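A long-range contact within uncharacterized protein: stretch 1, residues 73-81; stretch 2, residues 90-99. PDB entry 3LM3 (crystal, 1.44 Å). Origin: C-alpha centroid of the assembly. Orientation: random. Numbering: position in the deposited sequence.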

ATOM      1  N   THR A  73       2.127  -0.936  12.891  1.00  6.40           N
ATOM      2  CA  THR A  73       1.914   0.488  12.935  1.00  7.43           C
ATOM      3  C   THR A  73       0.487   0.797  13.307  1.00  7.82           C
ATOM      4  O   THR A  73      -0.434   0.374  12.605  1.00  7.50           O
ATOM      5  CB  THR A  73       2.230   1.096  11.567  1.00  6.24           C
ATOM      6  OG1 THR A  73       3.599   0.819  11.232  1.00  7.45           O
ATOM      7  CG2 THR A  73       1.987   2.597  11.517  1.00  7.71           C
ATOM      8  N   TRP A  74       0.304   1.565  14.373  1.00  6.82           N
ATOM      9  CA  TRP A  74      -0.999   2.136  14.720  1.00  5.70           C
ATOM     10  C   TRP A  74      -1.106   3.471  14.034  1.00  6.56           C
ATOM     11  O   TRP A  74      -0.254   4.344  14.222  1.00  8.46           O
ATOM     12  CB  TRP A  74      -1.075   2.334  16.223  1.00  6.24           C
ATOM     13  CG  TRP A  74      -1.006   1.073  17.030  1.00  6.73           C
ATOM     14  CD1 TRP A  74       0.103   0.568  17.673  1.00  7.07           C
ATOM     15  CD2 TRP A  74      -2.084   0.163  17.327  1.00  5.84           C
ATOM     16  NE1 TRP A  74      -0.233  -0.585  18.338  1.00  6.11           N
ATOM     17  CE2 TRP A  74      -1.569  -0.852  18.139  1.00  6.33           C
ATOM     18  CE3 TRP A  74      -3.449   0.110  16.957  1.00  7.29           C
ATOM     19  CZ2 TRP A  74      -2.353  -1.903  18.618  1.00  8.25           C
ATOM     20  CZ3 TRP A  74      -4.229  -0.927  17.442  1.00  9.50           C
ATOM     21  CH2 TRP A  74      -3.689  -1.927  18.262  1.00  8.42           C
ATOM     22  N   GLY A  75      -2.140   3.662  13.244  1.00  6.73           N
ATOM     23  CA  GLY A  75      -2.335   4.904  12.545  1.00  7.70           C
ATOM     24  C   GLY A  75      -3.626   5.570  12.976  1.00  8.47           C
ATOM     25  O   GLY A  75      -4.696   4.955  12.909  1.00  8.14           O
ATOM     26  N   PHE A  76      -3.544   6.832  13.413  1.00  6.09           N
ATOM     27  CA  PHE A  76      -4.698   7.579  13.925  1.00  6.76           C
ATOM     28  C   PHE A  76      -5.052   8.747  13.020  1.00  6.61           C
ATOM     29  O   PHE A  76      -4.178   9.506  12.606  1.00  6.63           O
ATOM     30  CB  PHE A  76      -4.358   8.213  15.276  1.00  7.96           C
ATOM     31  CG  PHE A  76      -4.255   7.247  16.441  1.00  6.91           C
ATOM     32  CD1 PHE A  76      -3.167   6.415  16.609  1.00  9.10           C
ATOM     33  CD2 PHE A  76      -5.252   7.218  17.383  1.00  9.14           C
ATOM     34  CE1 PHE A  76      -3.103   5.554  17.714  1.00 11.64           C
ATOM     35  CE2 PHE A  76      -5.196   6.350  18.476  1.00  8.57           C
ATOM     36  CZ  PHE A  76      -4.138   5.528  18.622  1.00 10.88           C
ATOM     37  N   THR A  77      -6.344   8.970  12.792  1.00  5.67           N
ATOM     38  CA  THR A  77      -6.775  10.227  12.203  1.00  6.43           C
ATOM     39  C   THR A  77      -6.620  11.381  13.217  1.00  7.25           C
ATOM     40  O   THR A  77      -6.438  11.154  14.408  1.00  6.56           O
ATOM     41  CB  THR A  77      -8.225  10.181  11.810  1.00  6.34           C
ATOM     42  OG1 THR A  77      -9.030  10.033  12.994  1.00  7.39           O
ATOM     43  CG2 THR A  77      -8.477   9.071  10.820  1.00  6.91           C
HETATM   44  N   MSE A  78      -6.722  12.619  12.743  1.00  6.87           N
HETATM   45  CA  MSE A  78      -6.581  13.748  13.652  1.00  6.16           C
HETATM   46  C   MSE A  78      -7.649  13.712  14.706  1.00  7.52           C
HETATM   47  O   MSE A  78      -7.372  13.928  15.888  1.00  7.92           O
HETATM   48  CB  MSE A  78      -6.603  15.087  12.918  1.00  7.92           C
HETATM   49  CG  MSE A  78      -6.284  16.238  13.850  1.00  9.38           C
HETATM   50 SE   MSE A  78      -4.406  16.314  14.345  0.75 11.26          SE
HETATM   51  CE  MSE A  78      -3.759  17.111  12.674  1.00  9.25           C
ATOM     52  N   ASN A  79      -8.874  13.435  14.290  1.00  7.09           N
ATOM     53  CA  ASN A  79      -9.968  13.419  15.266  1.00  7.12           C
ATOM     54  C   ASN A  79      -9.797  12.298  16.291  1.00  9.00           C
ATOM     55  O   ASN A  79     -10.115  12.491  17.468  1.00  9.14           O
ATOM     56  CB  ASN A  79     -11.319  13.347  14.542  1.00  7.63           C
ATOM     57  CG  ASN A  79     -11.655  14.644  13.809  1.00  7.26           C
ATOM     58  OD1 ASN A  79     -11.147  15.711  14.173  1.00  9.40           O
ATOM     59  ND2 ASN A  79     -12.443  14.547  12.747  1.00  8.23           N
ATOM     60  N   ALA A  80      -9.237  11.147  15.887  1.00  7.26           N
ATOM     61  CA  ALA A  80      -8.980  10.075  16.855  1.00  8.07           C
ATOM     62  C   ALA A  80      -7.847  10.448  17.815  1.00  7.77           C
ATOM     63  O   ALA A  80      -7.846  10.040  18.986  1.00 10.11           O
ATOM     64  CB  ALA A  80      -8.678   8.785  16.162  1.00  8.43           C
ATOM     65  N   LEU A  81      -6.848  11.201  17.333  1.00  7.74           N
ATOM     66  CA  LEU A  81      -5.775  11.676  18.215  1.00  8.76           C
ATOM     67  C   LEU A  81      -6.267  12.648  19.265  1.00  8.99           C
ATOM     68  O   LEU A  81      -5.775  12.664  20.387  1.00  9.26           O
ATOM     69  CB  LEU A  81      -4.668  12.403  17.438  1.00  9.68           C
ATOM     70  CG  LEU A  81      -3.749  11.511  16.641  1.00  8.40           C
ATOM     71  CD1 LEU A  81      -2.800  12.415  15.828  1.00 10.08           C
ATOM     72  CD2 LEU A  81      -3.029  10.503  17.555  1.00  9.52           C
ATOM     73  N   GLU A  90      -8.723   5.738  26.258  1.00  9.57           N
ATOM     74  CA  GLU A  90      -8.310   4.371  26.592  1.00 10.64           C
ATOM     75  C   GLU A  90      -7.541   3.714  25.458  1.00  9.58           C
ATOM     76  O   GLU A  90      -6.533   3.029  25.670  1.00  9.00           O
ATOM     77  CB  GLU A  90      -9.514   3.489  26.954  1.00 11.81           C
ATOM     78  CG  GLU A  90     -10.188   3.837  28.272  1.00 18.24           C
ATOM     79  CD  GLU A  90     -11.431   2.982  28.547  1.00 21.19           C
ATOM     80  OE1 GLU A  90     -12.100   2.475  27.606  1.00 22.27           O
ATOM     81  OE2 GLU A  90     -11.763   2.828  29.725  1.00 29.45           O
ATOM     82  N   ILE A  91      -8.004   3.910  24.232  1.00  8.07           N
ATOM     83  CA  ILE A  91      -7.302   3.367  23.080  1.00  7.70           C
ATOM     84  C   ILE A  91      -5.924   4.003  22.938  1.00  7.43           C
ATOM     85  O   ILE A  91      -4.936   3.288  22.689  1.00  7.74           O
ATOM     86  CB  ILE A  91      -8.131   3.528  21.773  1.00  7.22           C
ATOM     87  CG1 ILE A  91      -9.316   2.576  21.821  1.00  7.70           C
ATOM     88  CG2 ILE A  91      -7.265   3.260  20.564  1.00  8.29           C
ATOM     89  CD1 ILE A  91     -10.427   2.939  20.783  1.00  9.77           C
ATOM     90  N   ARG A  92      -5.816   5.322  23.069  1.00  7.73           N
ATOM     91  CA  ARG A  92      -4.511   5.949  22.992  1.00  6.83           C
ATOM     92  C   ARG A  92      -3.567   5.395  24.089  1.00  7.26           C
ATOM     93  O   ARG A  92      -2.405   5.095  23.815  1.00  7.65           O
ATOM     94  CB  ARG A  92      -4.582   7.481  23.071  1.00  8.30           C
ATOM     95  CG  ARG A  92      -5.165   8.147  21.801  1.00  6.71           C
ATOM     96  CD  ARG A  92      -5.038   9.646  21.808  1.00  9.72           C
ATOM     97  NE  ARG A  92      -5.720  10.256  22.929  1.00  9.11           N
ATOM     98  CZ  ARG A  92      -6.992  10.667  22.928  1.00  7.91           C
ATOM     99  NH1 ARG A  92      -7.774  10.533  21.862  1.00  7.41           N
ATOM    100  NH2 ARG A  92      -7.487  11.201  24.014  1.00 10.05           N
ATOM    101  N   ASP A  93      -4.052   5.254  25.317  1.00  7.92           N
ATOM    102  CA  ASP A  93      -3.221   4.755  26.413  1.00  7.43           C
ATOM    103  C   ASP A  93      -2.734   3.343  26.096  1.00  8.10           C
ATOM    104  O   ASP A  93      -1.566   3.027  26.314  1.00  8.64           O
ATOM    105  CB  ASP A  93      -3.974   4.755  27.756  1.00  9.14           C
ATOM    106  CG  ASP A  93      -4.207   6.145  28.335  1.00 12.44           C
ATOM    107  OD1 ASP A  93      -3.618   7.144  27.881  1.00 12.99           O
ATOM    108  OD2 ASP A  93      -4.999   6.209  29.294  1.00 14.62           O
ATOM    109  N   TYR A  94      -3.611   2.510  25.549  1.00  8.47           N
ATOM    110  CA  TYR A  94      -3.241   1.143  25.214  1.00  9.14           C
ATOM    111  C   TYR A  94      -2.205   1.111  24.103  1.00  8.74           C
ATOM    112  O   TYR A  94      -1.233   0.353  24.141  1.00  7.37           O
ATOM    113  CB  TYR A  94      -4.487   0.354  24.785  1.00  9.33           C
ATOM    114  CG  TYR A  94      -4.177  -1.027  24.242  1.00  9.92           C
ATOM    115  CD1 TYR A  94      -3.795  -2.047  25.088  1.00  9.04           C
ATOM    116  CD2 TYR A  94      -4.216  -1.296  22.899  1.00  8.86           C
ATOM    117  CE1 TYR A  94      -3.488  -3.297  24.601  1.00 10.82           C
ATOM    118  CE2 TYR A  94      -3.924  -2.539  22.414  1.00  9.34           C
ATOM    119  CZ  TYR A  94      -3.548  -3.530  23.267  1.00 13.17           C
ATOM    120  OH  TYR A  94      -3.226  -4.786  22.776  1.00 14.14           O
ATOM    121  N   VAL A  95      -2.382   1.946  23.102  1.00  7.47           N
ATOM    122  CA  VAL A  95      -1.433   2.013  22.015  1.00  7.45           C
ATOM    123  C   VAL A  95      -0.042   2.483  22.499  1.00  6.67           C
ATOM    124  O   VAL A  95       0.997   1.980  22.056  1.00  8.45           O
ATOM    125  CB  VAL A  95      -1.975   2.902  20.869  1.00  8.34           C
ATOM    126  CG1 VAL A  95      -0.872   3.273  19.935  1.00 10.64           C
ATOM    127  CG2 VAL A  95      -3.091   2.154  20.125  1.00  8.67           C
ATOM    128  N   VAL A  96      -0.001   3.424  23.452  1.00  7.65           N
ATOM    129  CA  VAL A  96       1.279   3.825  24.044  1.00  7.40           C
ATOM    130  C   VAL A  96       1.941   2.633  24.777  1.00  7.56           C
ATOM    131  O   VAL A  96       3.151   2.396  24.651  1.00  7.68           O
ATOM    132  CB  VAL A  96       1.120   5.017  24.970  1.00  8.07           C
ATOM    133  CG1 VAL A  96       2.444   5.299  25.721  1.00  9.61           C
ATOM    134  CG2 VAL A  96       0.687   6.274  24.176  1.00  9.73           C
ATOM    135  N   GLU A  97       1.146   1.876  25.519  1.00  7.09           N
ATOM    136  CA  GLU A  97       1.625   0.643  26.175  1.00  8.04           C
ATOM    137  C   GLU A  97       2.194  -0.302  25.132  1.00  7.98           C
ATOM    138  O   GLU A  97       3.184  -0.963  25.376  1.00  9.42           O
ATOM    139  CB  GLU A  97       0.498  -0.024  26.947  1.00  7.49           C
ATOM    140  CG  GLU A  97       0.070   0.717  28.217  1.00 14.76           C
ATOM    141  CD  GLU A  97      -1.285   0.298  28.824  1.00 27.02           C
ATOM    142  OE1 GLU A  97      -2.000  -0.575  28.305  1.00 23.30           O
ATOM    143  OE2 GLU A  97      -1.657   0.887  29.866  1.00 32.64           O
ATOM    144  N   CYS A  98       1.544  -0.405  23.971  1.00  8.03           N
ATOM    145  CA  CYS A  98       2.036  -1.291  22.889  1.00  8.26           C
ATOM    146  C   CYS A  98       3.350  -0.807  22.266  1.00  9.19           C
ATOM    147  O   CYS A  98       4.212  -1.599  21.896  1.00  7.58           O
ATOM    148  CB  CYS A  98       0.974  -1.406  21.797  1.00  7.85           C
ATOM    149  SG  CYS A  98      -0.473  -2.369  22.261  1.00  9.29           S
ATOM    150  N   GLN A  99       3.498   0.502  22.131  1.00  8.80           N
ATOM    151  CA  GLN A  99       4.743   1.062  21.643  1.00  8.60           C
ATOM    152  C   GLN A  99       5.885   0.609  22.576  1.00  8.31           C
ATOM    153  O   GLN A  99       6.938   0.169  22.117  1.00  8.67           O
ATOM    154  CB  GLN A  99       4.635   2.583  21.543  1.00  8.67           C
ATOM    155  CG  GLN A  99       5.793   3.273  20.880  1.00  9.06           C
ATOM    156  CD  GLN A  99       7.044   3.332  21.727  1.00 10.46           C
ATOM    157  OE1 GLN A  99       6.973   3.498  22.950  1.00 11.84           O
ATOM    158  NE2 GLN A  99       8.204   3.266  21.071  1.00 13.33           N
TER

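The strand 73-76 and the helix 90-99 run nearly antiparallel, with 152° between their N-to-C directions and a closest axial approach of 10.1 Å. That spacing leaves room for side chains between the two backbones, and two aromatic rings from the strand occupy it. Trp74 and Phe76, two positions apart on an extended strand, both direct their CA-to-CB bonds toward the helix, whereas Gly75 between them has no side chain to offer and touches nothing across the gap.

The bump that meets both rings is Val95. Val95 CG2 lies 3.6 Å from Trp74 CD2 and 3.8 Å from the centroid of the indole six-membered ring, only 21° off the ring normal, which places the methyl over one face in a CH-pi contact. Val95 CG2 is also 3.8 Å from Phe76 CZ, but here it sits at the ring edge, near the plane. The branched Val95 side chain thus fills the hollow between the two rings, for Val95 CG1 also reaches both, 3.6 Å from Trp74 CG and 3.9 Å from Phe76 CE1.

Around this center Ile91 and Cys98, a turn before and after Val95, supply further surface, joined by Arg92, next to Ile91, and Tyr94, next to Val95. Cys98 approaches the indole with CB 3.8 Å from Trp74 NE1; its SG is 4.1 Å from Trp74 CZ2 and lies obliquely to the five-membered ring, 64° off the normal. Tyr94 starts sideways, yet the end of its side chain comes nearer, bringing CE2 to 4.2 Å from Trp74 CZ2. Ile91 CG2 stands 4.3 Å from Phe76 CE2, and the aliphatic part of Arg92 packs more closely on that same atom, with CG 3.8 Å from Phe76 CE2.

Beyond Phe76 the contact turns polar. The CA-to-CB bond of Arg92 points sideways, but its bent chain (chi1 m, chi2 t, chi3 m) carries the guanidinium to the first turn of the helix that begins at Met78. Arg92 NH1 donates to Ala80 O at 2.9 Å, with an N-H...acceptor angle of 139°, and that oxygen lies at the guanidinium edge, where the N-H groups point. Leu81 O is 3.3 Å from Arg92 NH1 but sits over the guanidinium face, and the poor angle rules out a hydrogen bond. The receiving helix is itself capped: Ala80 N donates to Thr77 OG1 at 3.1 Å and 155°. Together the two stretches bury 392 Å².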